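PDB 5SV6: extracellular solute-binding protein, family 3 from Methylophaga aminisulfidivorans MP, which is of unknown function but has a periplasmic binding protein-like architecture and is probably associated with the methanol dehydrogenase system. Local coordinates for residues A[159-164]-A[249-254]; A[198-203]-A[212-217]; A[141-146]-A[233-238]; A[154-159]-A[164-169]. All blocks are in the same frame, centred on the assembly; numbering follows the deposited sequence.

Contact 1. Residues A[159-164]-A[249-254]; sequences GSPSEV and QQFEQS
Pro161 lies against Gln249 and Phe251, its ring filling the angle between an amide and a benzyl group. Its CB rests on the amide end of Gln249, 3.7 Å from NE2, while CG meets CE2 of the Phe251 ring at 4.2 Å, the two side chains meeting at a slant. Both contacts are van der Waals in kind. The Gln249 side chain leaves its backbone beside the N atom and bends sharply at chi2 (-83°), which swings the carboxamide back to the proline. That carboxamide is gripped at both atoms from outside the two segments: NE2 donates to the carbonyl of Val247, and OE1 accepts from NE1 of Trp143. Its rotation is therefore fixed, and Pro161 meets a held surface.

One step further out stands the helix start that presents the proline. Ser160 is the N-cap and Pro161 opens the first turn, where the backbone N of Glu163 reaches Ser160 O at 2.9 Å. The extended side chain of Glu163 places OE1 on the N-H of Gly159 at 2.6 Å (N-H...O 156°), nearly end-on to the C-O bond. Its other oxygen, OE2, is salt-bridged to Arg167. Ser162 OG is bonded to His213 ND1, tying the same turn to strand 211-215. A helix N-terminus set beside the long strand 247-257, which pairs with strands 106-111 and 118-133, fits the type II periplasmic binding protein fold, in which long antiparallel strands link the two lobes.

Contact 2. Residues A[198-203]-A[212-217]; sequences DLLVSE and AHIWAP
Leu200 on helix 197-206 and Ile214 on strand 211-215 meet methyl to methyl, CD1 of one 3.4 Å from CD1 of the other, closer than carbon atoms usually pack. The same Ile214 CD1 also lies 4.0 Å from Leu200 CB, so this one methyl sits against both the root and the end of the leucine. Ile214 puts it there by turning CG1 beside its own backbone N (chi1 -52°) and bending again at chi2 (-58°), which lifts the chain off the strand toward the helix. Two residues earlier on the strand, Ala212 points the same way, but its CB reaches no more than the Leu200 carbonyl O, at 4.3 Å. Around this pair, Val201 and Ile214 both lean on Ala219 of helix 216-224, and Leu200 touches Leu182.

The other side of the helix is looser and faces solvent. Exposed Ser202 turns back on its own helix: OG donates to Asp198 O at 3.0 Å, and Ser202 N reaches that carbonyl oxygen from the other face of its plane, also at 3.0 Å, so two donors grip one acceptor. Glu203 is led off to Tyr178 OH. On the strand, His213 points away from the helix. The polar groups of Ser202, Glu203 and His213 find their partners within the helix or elsewhere, and what joins helix to strand is dispersion and the burial of aliphatic surface, which probably depends on fit more than on charge or pH.

Contact 3. Residues A[141-146]-A[233-238]; sequences KNWQSP and VVSEEI
Asn142 and Glu236 are joined by the direct hydrogen bond of this contact, from Asn142 ND2 to Glu236 OE2 at 3.0 Å. The amide and carboxylate planes stand 69° apart, and the donor comes to OE2 from above the carboxylate plane. In Asn142, chi1 of 60° sets CG between the backbone N and the carbonyl carbon, and the turn at chi2 (40°) gives ND2 to Glu236 and OD1 to its own chain. There OD1 accepts the N-H of Gln144 at 3.0 Å, an Asx turn laid over the type I beta turn from Asn142 to Ser145, whose closing bond runs from Ser145 N to Asn142 O. Both ends of the amide are engaged, so its flip is settled.

A water makes the second polar link. It gives one hydrogen to Lys141 O (2.6 Å) and the other to Val234 O (2.9 Å), bridging two carbonyls that could not bond to each other.

Packing completes the contact. Val233 CG1 lies 4.1 Å from Lys141 O, and Ser235 OG approaches the indole of Trp143 obliquely, 3.9 Å from NE1. These two polar atoms look elsewhere: NE1 to Gln249, Ser235 OG to His213. Edge-to-face rings of His213 and Phe130 frame the indole.

The loop is thus held to the end of strand 230-234 by a carboxylate, an amide and a water on the exposed side, with the aromatic part inside. Protonation of Glu236 would probably weaken that outer bond and leave the buried packing largely intact.

Contact 4. Residues A[154-159]-A[164-169]; sequences FAIVPG and VMLREI
Leu166 reaches from helix 161-168 with one methyl for Phe154 and the other for Ile156. The CH-pi contact is that of CD1, which sits over a face of the Phe154 ring, 3.9 Å from the centroid and 20° off the ring normal. It is displaced toward the rim, so CD2 of the ring is its nearest atom at 3.7 Å.

The aliphatic contacts belong to the second methyl. Leu166 CD2 meets Ile156 CD1 at 3.6 Å, the two side chains reaching end to end, and also lies 3.9 Å from Phe154 CB. The leucine reaches both strand residues in an unusual torsion: chi1 of -137° lies away from the staggered positions, with CD1 directed to Phe154 and CD2 to Ile156. Leu166 also touches Trp143, from the loop before helix 146-149, and Asn175 of helix 172-180.

Polar links are made within the helix or to outside residues. Within the helix, Glu168 N bonds to Val164 O at 3.1 Å and Ile169 N to Met165 O at 3.0 Å, the latter ending the helix. Phe154 N is held by Asn175 OD1, and Arg167, on the exposed face, lies over the ring of Tyr172.

Strand 154-156 runs parallel to its neighbour 211-215 and is followed, after a short loop, by helix 161-168, which packs on it through these apolar residues. This is the strand-loop-helix step of an alpha/beta lobe, as expected in periplasmic binding proteins of this family.

How the contacts relate
Along the chain, loop 141-146 comes first and opens contact 3. Strand 154-156 then turns into helix 161-168 and contact 4 closes this short loop, nested inside contact 3. Residues 159-164 open contact 1 and overlap the segments of contact 4 at Gly159 and Val164, so contacts 1 and 4 cross. Helix 197-206 and strand 211-215 form contact 2, nested within both contact 1 and contact 3. Contact 3 closes at 233-238 and contact 1 at 249-254, so these two cross as well. Together they tie helices 161-168 and 197-206 and loop 141-146 to one mixed sheet that includes strands 154-156, 211-215, 230-234 and 247-257; His213 reaches Ser162 and Ser235 between them.

Contact 1. Residues A[159-164]-A[249-254]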
loop_
_atom_site.group_PDB
_atom_site.type_symbol
_atom_site.label_atom_id
_atom_site.label_comp_id
_atom_site.label_asym_id
_atom_site.label_seq_id
_atom_site.Cartn_x
_atom_site.Cartn_y
_atom_site.Cartn_z
ATOM N N GLY A 159 8.648 6.587 -7.129
ATOM C CA GLY A 159 7.661 6.112 -8.083
ATOM C C GLY A 159 6.225 6.235 -7.609
ATOM O O GLY A 159 5.288 5.891 -8.347
ATOM N N SER A 160 6.044 6.713 -6.379
ATOM C CA SER A 160 4.709 6.908 -5.825
ATOM C C SER A 160 4.274 8.370 -6.055
ATOM O O SER A 160 5.098 9.205 -6.428
ATOM C CB SER A 160 4.707 6.554 -4.328
ATOM O OG SER A 160 5.500 7.463 -3.588
ATOM N N PRO A 161 2.982 8.685 -5.832
ATOM C CA PRO A 161 2.565 10.090 -5.961
ATOM C C PRO A 161 3.350 11.018 -5.031
ATOM O O PRO A 161 3.444 12.212 -5.311
ATOM C CB PRO A 161 1.089 10.063 -5.554
ATOM C CG PRO A 161 0.648 8.651 -5.787
ATOM C CD PRO A 161 1.850 7.803 -5.495
ATOM N N SER A 162 3.894 10.473 -3.944
ATOM C CA SER A 162 4.762 11.230 -3.043
ATOM C C SER A 162 5.927 11.847 -3.791
ATOM O O SER A 162 6.296 13.000 -3.541
ATOM C CB SER A 162 5.305 10.327 -1.933
ATOM O OG SER A 162 4.262 9.559 -1.374
ATOM N N GLU A 163 6.518 11.074 -4.700
ATOM C CA GLU A 163 7.648 11.572 -5.477
ATOM C C GLU A 163 7.217 12.717 -6.386
ATOM O O GLU A 163 7.865 13.750 -6.439
ATOM C CB GLU A 163 8.299 10.454 -6.313
ATOM C CG GLU A 163 9.555 10.943 -7.013
ATOM C CD GLU A 163 10.207 9.918 -7.931
ATOM O OE1 GLU A 163 9.923 8.707 -7.813
ATOM O OE2 GLU A 163 11.014 10.347 -8.777
ATOM N N VAL A 164 6.114 12.521 -7.101
ATOM C CA VAL A 164 5.573 13.562 -7.970
ATOM C C VAL A 164 5.383 14.868 -7.194
ATOM O O VAL A 164 5.774 15.927 -7.655
ATOM C CB VAL A 164 4.237 13.115 -8.623
ATOM C CG1 VAL A 164 3.742 14.167 -9.615
ATOM C CG2 VAL A 164 4.413 11.762 -9.322
ATOM N N GLN A 249 -4.101 10.901 -4.907
ATOM C CA GLN A 249 -3.462 10.400 -3.682
ATOM C C GLN A 249 -4.302 9.322 -3.006
ATOM O O GLN A 249 -3.857 8.708 -2.035
ATOM C CB GLN A 249 -3.268 11.537 -2.682
ATOM C CG GLN A 249 -2.752 12.819 -3.288
ATOM C CD GLN A 249 -1.258 12.819 -3.457
ATOM O OE1 GLN A 249 -0.520 12.585 -2.503
ATOM N NE2 GLN A 249 -0.795 13.093 -4.678
ATOM N N GLN A 250 -5.522 9.123 -3.501
ATOM C CA GLN A 250 -6.453 8.145 -2.935
ATOM C C GLN A 250 -6.840 7.126 -4.002
ATOM O O GLN A 250 -7.134 7.498 -5.131
ATOM C CB GLN A 250 -7.714 8.840 -2.403
ATOM C CG GLN A 250 -7.473 9.754 -1.215
ATOM C CD GLN A 250 -8.745 10.441 -0.730
ATOM O OE1 GLN A 250 -9.859 10.032 -1.067
ATOM N NE2 GLN A 250 -8.582 11.469 0.091
ATOM N N PHE A 251 -6.844 5.843 -3.642
ATOM C CA PHE A 251 -7.042 4.778 -4.631
ATOM C C PHE A 251 -7.991 3.686 -4.140
ATOM O O PHE A 251 -7.846 3.184 -3.020
ATOM C CB PHE A 251 -5.694 4.140 -4.998
ATOM C CG PHE A 251 -4.735 5.095 -5.666
ATOM C CD1 PHE A 251 -4.633 5.135 -7.053
ATOM C CD2 PHE A 251 -3.962 5.966 -4.911
ATOM C CE1 PHE A 251 -3.776 6.032 -7.675
ATOM C CE2 PHE A 251 -3.095 6.868 -5.526
ATOM C CZ PHE A 251 -3.001 6.899 -6.912
ATOM N N GLU A 252 -8.941 3.308 -4.993
ATOM C CA GLU A 252 -9.807 2.168 -4.715
ATOM C C GLU A 252 -9.011 0.884 -4.932
ATOM O O GLU A 252 -8.249 0.771 -5.896
ATOM C CB GLU A 252 -11.048 2.182 -5.615
ATOM C CG GLU A 252 -12.031 3.303 -5.287
ATOM C CD GLU A 252 -13.217 3.331 -6.238
ATOM O OE1 GLU A 252 -13.129 2.736 -7.333
ATOM O OE2 GLU A 252 -14.248 3.926 -5.878
ATOM N N GLN A 253 -9.186 -0.081 -4.038
ATOM C CA GLN A 253 -8.466 -1.349 -4.146
ATOM C C GLN A 253 -9.396 -2.518 -4.480
ATOM O O GLN A 253 -10.486 -2.627 -3.922
ATOM C CB GLN A 253 -7.704 -1.631 -2.851
ATOM C CG GLN A 253 -6.699 -0.536 -2.500
ATOM C CD GLN A 253 -5.585 -0.443 -3.520
ATOM O OE1 GLN A 253 -4.783 -1.365 -3.654
ATOM N NE2 GLN A 253 -5.547 0.662 -4.268
ATOM N N SER A 254 -8.945 -3.403 -5.365
ATOM C CA SER A 254 -9.752 -4.536 -5.822
ATOM C C SER A 254 -8.972 -5.842 -5.818
ATOM O O SER A 254 -7.743 -5.841 -5.819
ATOM C CB SER A 254 -10.236 -4.301 -7.254
ATOM O OG SER A 254 -11.059 -3.153 -7.365
#

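Contact 2. Residues A[198-203]-A[212-217]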
loop_
_atom_site.group_PDB
_atom_site.type_symbol
_atom_site.label_atom_id
_atom_site.label_comp_id
_atom_site.label_asym_id
_atom_site.label_seq_id
_atom_site.Cartn_x
_atom_site.Cartn_y
_atom_site.Cartn_z
ATOM N N ASP A 198 7.798 -0.250 7.487
ATOM C CA ASP A 198 8.052 -0.023 8.909
ATOM C C ASP A 198 9.349 0.768 9.149
ATOM O O ASP A 198 9.474 1.501 10.125
ATOM C CB ASP A 198 8.104 -1.353 9.653
ATOM C CG ASP A 198 9.196 -2.259 9.138
ATOM O OD1 ASP A 198 9.160 -2.610 7.940
ATOM O OD2 ASP A 198 10.097 -2.612 9.930
ATOM N N LEU A 199 10.318 0.606 8.254
ATOM C CA LEU A 199 11.528 1.423 8.274
ATOM C C LEU A 199 11.200 2.913 8.118
ATOM O O LEU A 199 11.740 3.771 8.827
ATOM C CB LEU A 199 12.460 0.981 7.137
ATOM C CG LEU A 199 13.659 1.895 6.879
ATOM C CD1 LEU A 199 14.601 1.903 8.084
ATOM C CD2 LEU A 199 14.393 1.511 5.594
ATOM N N LEU A 200 10.322 3.231 7.174
ATOM C CA LEU A 200 9.979 4.631 6.929
ATOM C C LEU A 200 9.265 5.259 8.130
ATOM O O LEU A 200 9.548 6.396 8.495
ATOM C CB LEU A 200 9.149 4.790 5.646
ATOM C CG LEU A 200 9.840 4.295 4.366
ATOM C CD1 LEU A 200 8.976 4.527 3.135
ATOM C CD2 LEU A 200 11.156 4.999 4.190
ATOM N N VAL A 201 8.358 4.519 8.757
ATOM C CA VAL A 201 7.714 5.026 9.969
ATOM C C VAL A 201 8.751 5.238 11.079
ATOM O O VAL A 201 8.733 6.249 11.792
ATOM C CB VAL A 201 6.562 4.114 10.432
ATOM C CG1 VAL A 201 5.991 4.609 11.765
ATOM C CG2 VAL A 201 5.469 4.080 9.361
ATOM N N SER A 202 9.675 4.292 11.196
ATOM C CA SER A 202 10.730 4.361 12.204
ATOM C C SER A 202 11.610 5.602 12.069
ATOM O O SER A 202 12.087 6.142 13.065
ATOM C CB SER A 202 11.589 3.099 12.152
ATOM O OG SER A 202 10.875 2.020 12.722
ATOM N N GLU A 203 11.825 6.041 10.831
ATOM C CA GLU A 203 12.618 7.243 10.556
ATOM C C GLU A 203 11.965 8.495 11.142
ATOM O O GLU A 203 12.650 9.421 11.574
ATOM C CB GLU A 203 12.796 7.417 9.050
ATOM C CG GLU A 203 13.722 6.399 8.424
ATOM C CD GLU A 203 15.154 6.584 8.872
ATOM O OE1 GLU A 203 15.767 7.603 8.495
ATOM O OE2 GLU A 203 15.663 5.720 9.613
ATOM N N ALA A 212 6.985 11.580 6.912
ATOM C CA ALA A 212 6.852 10.548 5.898
ATOM C C ALA A 212 5.574 10.801 5.135
ATOM O O ALA A 212 4.645 11.432 5.645
ATOM C CB ALA A 212 6.826 9.147 6.529
ATOM N N HIS A 213 5.538 10.332 3.895
ATOM C CA HIS A 213 4.304 10.347 3.124
ATOM C C HIS A 213 4.224 8.969 2.502
ATOM O O HIS A 213 5.017 8.632 1.618
ATOM C CB HIS A 213 4.321 11.459 2.072
ATOM C CG HIS A 213 3.010 11.654 1.376
ATOM N ND1 HIS A 213 2.771 11.202 0.097
ATOM C CD2 HIS A 213 1.869 12.259 1.781
ATOM C CE1 HIS A 213 1.542 11.530 -0.263
ATOM N NE2 HIS A 213 0.969 12.164 0.745
ATOM N N ILE A 214 3.287 8.167 3.003
ATOM C CA ILE A 214 3.277 6.720 2.784
ATOM C C ILE A 214 1.856 6.276 2.502
ATOM O O ILE A 214 0.918 6.820 3.077
ATOM C CB ILE A 214 3.725 5.952 4.073
ATOM C CG1 ILE A 214 5.052 6.481 4.599
ATOM C CG2 ILE A 214 3.828 4.442 3.835
ATOM C CD1 ILE A 214 6.150 6.368 3.572
ATOM N N TRP A 215 1.701 5.283 1.631
ATOM C CA TRP A 215 0.409 4.635 1.410
ATOM C C TRP A 215 -0.098 4.103 2.755
ATOM O O TRP A 215 0.553 3.279 3.387
ATOM C CB TRP A 215 0.574 3.494 0.387
ATOM C CG TRP A 215 -0.629 2.630 0.131
ATOM C CD1 TRP A 215 -0.718 1.275 0.317
ATOM C CD2 TRP A 215 -1.893 3.041 -0.409
ATOM N NE1 TRP A 215 -1.956 0.823 -0.069
ATOM C CE2 TRP A 215 -2.702 1.887 -0.506
ATOM C CE3 TRP A 215 -2.422 4.269 -0.811
ATOM C CZ2 TRP A 215 -4.014 1.932 -0.975
ATOM C CZ3 TRP A 215 -3.721 4.309 -1.285
ATOM C CH2 TRP A 215 -4.503 3.148 -1.365
ATOM N N ALA A 216 -1.252 4.592 3.195
ATOM C CA ALA A 216 -1.694 4.342 4.572
ATOM C C ALA A 216 -1.824 2.862 4.981
ATOM O O ALA A 216 -1.419 2.499 6.080
ATOM C CB ALA A 216 -2.965 5.139 4.907
ATOM N N PRO A 217 -2.371 2.001 4.106
ATOM C CA PRO A 217 -2.420 0.588 4.511
ATOM C C PRO A 217 -1.050 -0.032 4.844
ATOM O O PRO A 217 -0.986 -0.946 5.674
ATOM C CB PRO A 217 -3.060 -0.095 3.293
ATOM C CG PRO A 217 -3.965 0.962 2.742
ATOM C CD PRO A 217 -3.175 2.247 2.892
#

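Contact 3. Residues A[141-146]-A[233-238]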
loop_
_atom_site.group_PDB
_atom_site.type_symbol
_atom_site.label_atom_id
_atom_site.label_comp_id
_atom_site.label_asym_id
_atom_site.label_seq_id
_atom_site.Cartn_x
_atom_site.Cartn_y
_atom_site.Cartn_z
ATOM N N LYS A 141 -1.738 19.643 6.514
ATOM C CA LYS A 141 -3.028 19.159 6.049
ATOM C C LYS A 141 -2.939 18.627 4.626
ATOM O O LYS A 141 -3.699 17.741 4.234
ATOM C CB LYS A 141 -4.058 20.288 6.097
ATOM C CG LYS A 141 -4.447 20.718 7.507
ATOM C CD LYS A 141 -5.544 19.828 8.091
ATOM C CE LYS A 141 -6.311 20.540 9.204
ATOM N NZ LYS A 141 -5.438 20.898 10.357
ATOM N N ASN A 142 -2.014 19.181 3.855
ATOM C CA ASN A 142 -1.914 18.824 2.448
ATOM C C ASN A 142 -0.595 19.292 1.864
ATOM O O ASN A 142 0.227 19.867 2.576
ATOM C CB ASN A 142 -3.108 19.390 1.658
ATOM C CG ASN A 142 -3.206 20.904 1.733
ATOM O OD1 ASN A 142 -2.201 21.620 1.684
ATOM N ND2 ASN A 142 -4.433 21.403 1.843
ATOM N N TRP A 143 -0.402 19.064 0.566
ATOM C CA TRP A 143 0.886 19.339 -0.072
ATOM C C TRP A 143 1.223 20.821 -0.213
ATOM O O TRP A 143 2.374 21.182 -0.480
ATOM C CB TRP A 143 0.976 18.625 -1.425
ATOM C CG TRP A 143 1.351 17.183 -1.298
ATOM C CD1 TRP A 143 0.547 16.100 -1.502
ATOM C CD2 TRP A 143 2.631 16.666 -0.919
ATOM N NE1 TRP A 143 1.250 14.941 -1.289
ATOM C CE2 TRP A 143 2.534 15.261 -0.930
ATOM C CE3 TRP A 143 3.853 17.254 -0.588
ATOM C CZ2 TRP A 143 3.618 14.431 -0.619
ATOM C CZ3 TRP A 143 4.934 16.422 -0.278
ATOM C CH2 TRP A 143 4.803 15.033 -0.296
ATOM N N GLN A 144 0.227 21.681 -0.018
ATOM C CA GLN A 144 0.455 23.123 -0.070
ATOM C C GLN A 144 0.768 23.741 1.292
ATOM O O GLN A 144 0.953 24.950 1.390
ATOM C CB GLN A 144 -0.727 23.848 -0.737
ATOM C CG GLN A 144 -0.651 23.824 -2.262
ATOM C CD GLN A 144 -1.830 24.514 -2.951
ATOM O OE1 GLN A 144 -2.565 25.290 -2.337
ATOM N NE2 GLN A 144 -2.009 24.230 -4.241
ATOM N N SER A 145 0.846 22.915 2.336
ATOM C CA SER A 145 1.170 23.411 3.673
ATOM C C SER A 145 2.546 24.053 3.717
ATOM O O SER A 145 3.545 23.433 3.337
ATOM C CB SER A 145 1.097 22.296 4.714
ATOM O OG SER A 145 1.736 22.702 5.914
ATOM N N PRO A 146 2.608 25.307 4.186
ATOM C CA PRO A 146 3.894 26.005 4.270
ATOM C C PRO A 146 4.897 25.290 5.175
ATOM O O PRO A 146 6.099 25.425 4.955
ATOM C CB PRO A 146 3.507 27.370 4.851
ATOM C CG PRO A 146 2.087 27.567 4.406
ATOM C CD PRO A 146 1.475 26.194 4.506
ATOM N N VAL A 233 -2.176 11.879 8.656
ATOM C CA VAL A 233 -3.164 12.712 7.999
ATOM C C VAL A 233 -3.284 12.299 6.543
ATOM O O VAL A 233 -2.335 12.452 5.777
ATOM C CB VAL A 233 -2.766 14.205 8.082
ATOM C CG1 VAL A 233 -3.780 15.073 7.347
ATOM C CG2 VAL A 233 -2.635 14.640 9.543
ATOM N N VAL A 234 -4.442 11.761 6.166
ATOM C CA VAL A 234 -4.644 11.277 4.804
ATOM C C VAL A 234 -4.730 12.425 3.799
ATOM O O VAL A 234 -5.437 13.416 4.034
ATOM C CB VAL A 234 -5.923 10.417 4.699
ATOM C CG1 VAL A 234 -6.104 9.931 3.286
ATOM C CG2 VAL A 234 -5.862 9.238 5.679
ATOM N N SER A 235 -4.011 12.298 2.685
ATOM C CA SER A 235 -3.996 13.351 1.665
ATOM C C SER A 235 -5.361 13.549 1.018
ATOM O O SER A 235 -6.222 12.675 1.090
ATOM C CB SER A 235 -2.986 13.037 0.558
ATOM O OG SER A 235 -1.695 13.501 0.890
ATOM N N GLU A 236 -5.536 14.707 0.388
ATOM C CA GLU A 236 -6.713 14.986 -0.426
ATOM C C GLU A 236 -6.712 14.045 -1.634
ATOM O O GLU A 236 -5.648 13.591 -2.065
ATOM C CB GLU A 236 -6.722 16.465 -0.856
ATOM C CG GLU A 236 -7.054 17.424 0.301
ATOM C CD GLU A 236 -6.668 18.886 0.032
ATOM O OE1 GLU A 236 -6.253 19.218 -1.099
ATOM O OE2 GLU A 236 -6.770 19.702 0.972
ATOM N N GLU A 237 -7.891 13.752 -2.180
ATOM C CA GLU A 237 -7.998 12.792 -3.293
ATOM C C GLU A 237 -7.122 13.161 -4.486
ATOM O O GLU A 237 -6.406 12.316 -5.034
ATOM C CB GLU A 237 -9.457 12.615 -3.745
ATOM C CG GLU A 237 -9.628 11.579 -4.868
ATOM C CD GLU A 237 -11.060 11.099 -5.032
ATOM O OE1 GLU A 237 -11.992 11.866 -4.715
ATOM O OE2 GLU A 237 -11.256 9.945 -5.473
ATOM N N ILE A 238 -7.188 14.425 -4.896
ATOM C CA ILE A 238 -6.385 14.905 -6.015
ATOM C C ILE A 238 -5.582 16.127 -5.589
ATOM O O ILE A 238 -6.157 17.160 -5.252
ATOM C CB ILE A 238 -7.278 15.298 -7.212
ATOM C CG1 ILE A 238 -8.273 14.179 -7.531
ATOM C CG2 ILE A 238 -6.434 15.645 -8.437
ATOM C CD1 ILE A 238 -7.638 12.931 -8.082
HETATM O O HOH W 1 -5.815 16.231 4.553
#

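Contact 4. Residues A[154-159]-A[164-169]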
loop_
_atom_site.group_PDB
_atom_site.type_symbol
_atom_site.label_atom_id
_atom_site.label_comp_id
_atom_site.label_asym_id
_atom_site.label_seq_id
_atom_site.Cartn_x
_atom_site.Cartn_y
_atom_site.Cartn_z
ATOM N N PHE A 154 12.413 13.772 3.929
ATOM C CA PHE A 154 11.089 13.217 3.680
ATOM C C PHE A 154 11.178 11.707 3.442
ATOM O O PHE A 154 11.784 11.261 2.473
ATOM C CB PHE A 154 10.459 13.892 2.455
ATOM C CG PHE A 154 10.298 15.391 2.593
ATOM C CD1 PHE A 154 11.376 16.241 2.389
ATOM C CD2 PHE A 154 9.061 15.947 2.892
ATOM C CE1 PHE A 154 11.235 17.616 2.516
ATOM C CE2 PHE A 154 8.907 17.331 3.014
ATOM C CZ PHE A 154 9.998 18.159 2.820
ATOM N N ALA A 155 10.571 10.910 4.314
ATOM C CA ALA A 155 10.585 9.469 4.087
ATOM C C ALA A 155 9.470 9.097 3.104
ATOM O O ALA A 155 8.292 9.099 3.472
ATOM C CB ALA A 155 10.427 8.729 5.402
ATOM N N ILE A 156 9.840 8.814 1.853
ATOM C CA ILE A 156 8.873 8.443 0.818
ATOM C C ILE A 156 9.322 7.257 -0.040
ATOM O O ILE A 156 10.491 6.859 -0.020
ATOM C CB ILE A 156 8.555 9.618 -0.133
ATOM C CG1 ILE A 156 9.789 9.969 -0.974
ATOM C CG2 ILE A 156 8.037 10.833 0.657
ATOM C CD1 ILE A 156 9.466 10.733 -2.238
ATOM N N VAL A 157 8.381 6.710 -0.802
ATOM C CA VAL A 157 8.675 5.630 -1.735
ATOM C C VAL A 157 8.775 6.175 -3.159
ATOM O O VAL A 157 7.838 6.798 -3.663
ATOM C CB VAL A 157 7.588 4.533 -1.673
ATOM C CG1 VAL A 157 7.895 3.404 -2.658
ATOM C CG2 VAL A 157 7.458 3.988 -0.258
ATOM N N PRO A 158 9.918 5.947 -3.817
ATOM C CA PRO A 158 10.113 6.432 -5.189
ATOM C C PRO A 158 9.096 5.816 -6.144
ATOM O O PRO A 158 8.716 4.663 -5.965
ATOM C CB PRO A 158 11.529 5.958 -5.531
ATOM C CG PRO A 158 12.201 5.784 -4.198
ATOM C CD PRO A 158 11.124 5.292 -3.278
ATOM N N GLY A 159 8.648 6.587 -7.129
ATOM C CA GLY A 159 7.661 6.112 -8.083
ATOM C C GLY A 159 6.225 6.235 -7.609
ATOM O O GLY A 159 5.288 5.891 -8.347
ATOM N N VAL A 164 6.114 12.521 -7.101
ATOM C CA VAL A 164 5.573 13.562 -7.970
ATOM C C VAL A 164 5.383 14.868 -7.194
ATOM O O VAL A 164 5.774 15.927 -7.655
ATOM C CB VAL A 164 4.237 13.115 -8.623
ATOM C CG1 VAL A 164 3.742 14.167 -9.615
ATOM C CG2 VAL A 164 4.413 11.762 -9.322
HETATM N N MSE A 165 4.838 14.780 -5.985
HETATM C CA MSE A 165 4.563 15.977 -5.196
HETATM C C MSE A 165 5.809 16.597 -4.563
HETATM O O MSE A 165 5.868 17.808 -4.351
HETATM C CB MSE A 165 3.505 15.690 -4.128
HETATM C CG MSE A 165 2.149 15.296 -4.691
HETATM SE SE MSE A 165 1.568 16.534 -6.110
HETATM C CE MSE A 165 1.655 18.221 -5.112
ATOM N N LEU A 166 6.809 15.774 -4.267
ATOM C CA LEU A 166 8.060 16.299 -3.724
ATOM C C LEU A 166 8.771 17.140 -4.785
ATOM O O LEU A 166 9.361 18.186 -4.487
ATOM C CB LEU A 166 8.958 15.156 -3.238
ATOM C CG LEU A 166 9.660 15.373 -1.895
ATOM C CD1 LEU A 166 8.687 15.842 -0.818
ATOM C CD2 LEU A 166 10.408 14.111 -1.441
ATOM N N ARG A 167 8.712 16.678 -6.027
ATOM C CA ARG A 167 9.246 17.463 -7.136
ATOM C C ARG A 167 8.446 18.753 -7.278
ATOM O O ARG A 167 9.014 19.837 -7.424
ATOM C CB ARG A 167 9.175 16.671 -8.434
ATOM C CG ARG A 167 9.986 15.390 -8.431
ATOM C CD ARG A 167 9.918 14.742 -9.796
ATOM N NE ARG A 167 10.735 13.541 -9.894
ATOM C CZ ARG A 167 11.974 13.529 -10.371
ATOM N NH1 ARG A 167 12.528 14.662 -10.782
ATOM N NH2 ARG A 167 12.652 12.389 -10.444
ATOM N N GLU A 168 7.123 18.629 -7.211
ATOM C CA GLU A 168 6.239 19.784 -7.315
ATOM C C GLU A 168 6.613 20.899 -6.339
ATOM O O GLU A 168 6.632 22.068 -6.721
ATOM C CB GLU A 168 4.771 19.381 -7.116
ATOM C CG GLU A 168 3.808 20.571 -7.014
ATOM C CD GLU A 168 3.663 21.336 -8.326
ATOM O OE1 GLU A 168 4.053 20.791 -9.379
ATOM O OE2 GLU A 168 3.148 22.479 -8.304
ATOM N N ILE A 169 6.920 20.547 -5.090
ATOM C CA ILE A 169 7.300 21.559 -4.103
ATOM C C ILE A 169 8.811 21.780 -3.992
ATOM O O ILE A 169 9.279 22.394 -3.035
ATOM C CB ILE A 169 6.716 21.296 -2.693
ATOM C CG1 ILE A 169 7.328 20.043 -2.062
ATOM C CG2 ILE A 169 5.193 21.211 -2.738
ATOM C CD1 ILE A 169 7.082 19.960 -0.585
#